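Local coordinates for ferric uptake regulation protein (Helicobacter pylori, PDB 2XIG), which probably acts as an iron-responsive transcriptional repressor, using ferrous iron as cofactor to bind the operators of the genes it silences, at residues H99-H104 and D135-V140. The protein carries 2 engineered substitutions. Sequence-based numbering, arbitrary orientation.
Sequences HIICLH and DMKMFV. With ZN (zinc ion), chain L; ZN (zinc ion), chain M.
H99, paired with K137 in the parallel ladder, sends a weak bond from its N to M136 O, and a water bridges H99 and M136 as well: it accepts from H99 ND1, in the plane of the ring at its edge, and donates to M136 O. With ND1 engaged as donor, the other ring nitrogen, NE2, is bound to zinc at 2.1 Å, in a site that H42, E90 and H97 complete; the water and M136 O form a second shell that probably helps to hold the ring's rotation. H99 O then receives M138 N at 2.9 Å. On one face of the sheet I100 lies across V140, methyl to methyl, with CG2 3.6 Å from V140 CG2, while its CG1 meets the CE of M138, whose chain is bent at chi3 (64°). I101 uses both backbone polar atoms, its N bonding M138 O at 2.8 Å and its O taking V140 N. Its side chain lies on the other face, CD1 alongside K137 CB and CB 4.0 Å from F139 CD1. At C102, SG stands anti to the backbone N (chi1 179°) and binds a second zinc together with C105, C142 and C145; H104 N also donates to this sulfur. L103 N closes the ladder on V140 O at 2.7 Å, and its branched end crosses F139, CG against CB and CD2 against CD1. Strand 130-141 also pairs antiparallel with its counterpart in a second subunit, continuing the sheet across the interface. Parallel strands joined through an intervening hairpin strand and helix, with zinc ligands H99 and C102 both on strand 98-102, are the framework of the Fur-family dimerization domain.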
loop_
_atom_site.group_PDB
_atom_site.type_symbol
_atom_site.label_atom_id
_atom_site.label_comp_id
_atom_site.label_asym_id
_atom_site.label_seq_id
_atom_site.Cartn_x
_atom_site.Cartn_y
_atom_site.Cartn_z
ATOM N N HIS C 99 18.587 -4.961 -9.299
ATOM C CA HIS C 99 17.496 -5.919 -9.203
ATOM C C HIS C 99 16.227 -5.525 -9.921
ATOM O O HIS C 99 15.786 -4.381 -9.850
ATOM C CB HIS C 99 17.149 -6.178 -7.743
ATOM C CG HIS C 99 18.271 -6.769 -6.958
ATOM N ND1 HIS C 99 19.160 -5.995 -6.242
ATOM C CD2 HIS C 99 18.664 -8.054 -6.786
ATOM C CE1 HIS C 99 20.038 -6.779 -5.646
ATOM N NE2 HIS C 99 19.758 -8.031 -5.960
ATOM N N ILE C 100 15.648 -6.513 -10.594
ATOM C CA ILE C 100 14.304 -6.424 -11.139
ATOM C C ILE C 100 13.408 -7.284 -10.242
ATOM O O ILE C 100 13.774 -8.391 -9.878
ATOM C CB ILE C 100 14.295 -6.960 -12.585
ATOM C CG1 ILE C 100 14.982 -5.956 -13.513
ATOM C CG2 ILE C 100 12.881 -7.246 -13.065
ATOM C CD1 ILE C 100 15.526 -6.562 -14.797
ATOM N N ILE C 101 12.242 -6.768 -9.875
ATOM C CA ILE C 101 11.338 -7.491 -8.977
ATOM C C ILE C 101 9.936 -7.478 -9.561
ATOM O O ILE C 101 9.411 -6.418 -9.882
ATOM C CB ILE C 101 11.283 -6.841 -7.568
ATOM C CG1 ILE C 101 12.688 -6.692 -6.971
ATOM C CG2 ILE C 101 10.361 -7.632 -6.635
ATOM C CD1 ILE C 101 13.272 -5.314 -7.162
ATOM N N CYS C 102 9.334 -8.656 -9.707
ATOM C CA CYS C 102 7.994 -8.755 -10.255
ATOM C C CYS C 102 6.957 -8.435 -9.182
ATOM O O CYS C 102 6.943 -9.053 -8.124
ATOM C CB CYS C 102 7.727 -10.150 -10.820
ATOM S SG CYS C 102 6.052 -10.278 -11.472
ATOM N N LEU C 103 6.097 -7.466 -9.467
ATOM C CA LEU C 103 5.075 -7.042 -8.515
ATOM C C LEU C 103 3.995 -8.088 -8.284
ATOM O O LEU C 103 3.247 -8.005 -7.308
ATOM C CB LEU C 103 4.414 -5.755 -8.994
ATOM C CG LEU C 103 5.317 -4.533 -8.939
ATOM C CD1 LEU C 103 4.828 -3.486 -9.908
ATOM C CD2 LEU C 103 5.391 -3.986 -7.514
ATOM N N HIS C 104 3.895 -9.060 -9.183
ATOM C CA HIS C 104 2.812 -10.035 -9.080
ATOM C C HIS C 104 3.257 -11.306 -8.363
ATOM O O HIS C 104 2.579 -11.771 -7.446
ATOM C CB HIS C 104 2.222 -10.356 -10.457
ATOM C CG HIS C 104 1.006 -11.233 -10.395
ATOM N ND1 HIS C 104 -0.146 -10.859 -9.738
ATOM C CD2 HIS C 104 0.765 -12.464 -10.906
ATOM C CE1 HIS C 104 -1.045 -11.823 -9.845
ATOM N NE2 HIS C 104 -0.518 -12.807 -10.552
ATOM N N ASP C 135 21.548 2.530 -5.440
ATOM C CA ASP C 135 20.543 1.505 -5.203
ATOM C C ASP C 135 19.528 1.662 -6.320
ATOM O O ASP C 135 18.931 2.736 -6.482
ATOM C CB ASP C 135 19.879 1.713 -3.840
ATOM C CG ASP C 135 18.855 0.643 -3.522
ATOM O OD1 ASP C 135 19.257 -0.464 -3.115
ATOM O OD2 ASP C 135 17.649 0.909 -3.678
ATOM N N MET C 136 19.353 0.607 -7.109
ATOM C CA MET C 136 18.480 0.663 -8.266
ATOM C C MET C 136 17.614 -0.582 -8.280
ATOM O O MET C 136 18.126 -1.697 -8.314
ATOM C CB MET C 136 19.307 0.765 -9.555
ATOM C CG MET C 136 18.518 0.577 -10.846
ATOM S SD MET C 136 19.572 0.846 -12.300
ATOM C CE MET C 136 18.520 0.300 -13.628
ATOM N N LYS C 137 16.301 -0.381 -8.210
ATOM C CA LYS C 137 15.351 -1.488 -8.282
ATOM C C LYS C 137 14.330 -1.161 -9.335
ATOM O O LYS C 137 13.838 -0.028 -9.402
ATOM C CB LYS C 137 14.639 -1.707 -6.948
ATOM C CG LYS C 137 15.548 -2.024 -5.782
ATOM C CD LYS C 137 14.851 -1.687 -4.473
ATOM C CE LYS C 137 15.860 -1.447 -3.366
ATOM N NZ LYS C 137 15.399 -0.360 -2.467
ATOM N N MET C 138 14.020 -2.139 -10.178
ATOM C CA MET C 138 12.958 -1.956 -11.151
ATOM C C MET C 138 11.829 -2.926 -10.865
ATOM O O MET C 138 12.062 -4.107 -10.668
ATOM C CB MET C 138 13.471 -2.134 -12.570
ATOM C CG MET C 138 14.083 -0.864 -13.142
ATOM S SD MET C 138 15.705 -1.231 -13.769
ATOM C CE MET C 138 15.316 -2.366 -15.081
ATOM N N PHE C 139 10.609 -2.407 -10.824
ATOM C CA PHE C 139 9.441 -3.227 -10.509
ATOM C C PHE C 139 8.670 -3.489 -11.786
ATOM O O PHE C 139 8.403 -2.573 -12.551
ATOM C CB PHE C 139 8.566 -2.519 -9.472
ATOM C CG PHE C 139 9.251 -2.339 -8.146
ATOM C CD1 PHE C 139 9.260 -3.368 -7.221
ATOM C CD2 PHE C 139 9.926 -1.159 -7.843
ATOM C CE1 PHE C 139 9.903 -3.225 -6.002
ATOM C CE2 PHE C 139 10.573 -1.012 -6.625
ATOM C CZ PHE C 139 10.557 -2.046 -5.704
ATOM N N VAL C 140 8.325 -4.749 -12.018
ATOM C CA VAL C 140 7.796 -5.156 -13.308
ATOM C C VAL C 140 6.652 -6.149 -13.152
ATOM O O VAL C 140 6.375 -6.615 -12.056
ATOM C CB VAL C 140 8.893 -5.862 -14.135
ATOM C CG1 VAL C 140 10.095 -4.940 -14.327
ATOM C CG2 VAL C 140 9.322 -7.150 -13.443
HETATM ZN ZN ZN L . 20.902 -9.762 -5.605
HETATM ZN ZN ZN M . 5.965 -12.592 -12.005
HETATM O O HOH W 1 18.824 -3.353 -6.012
#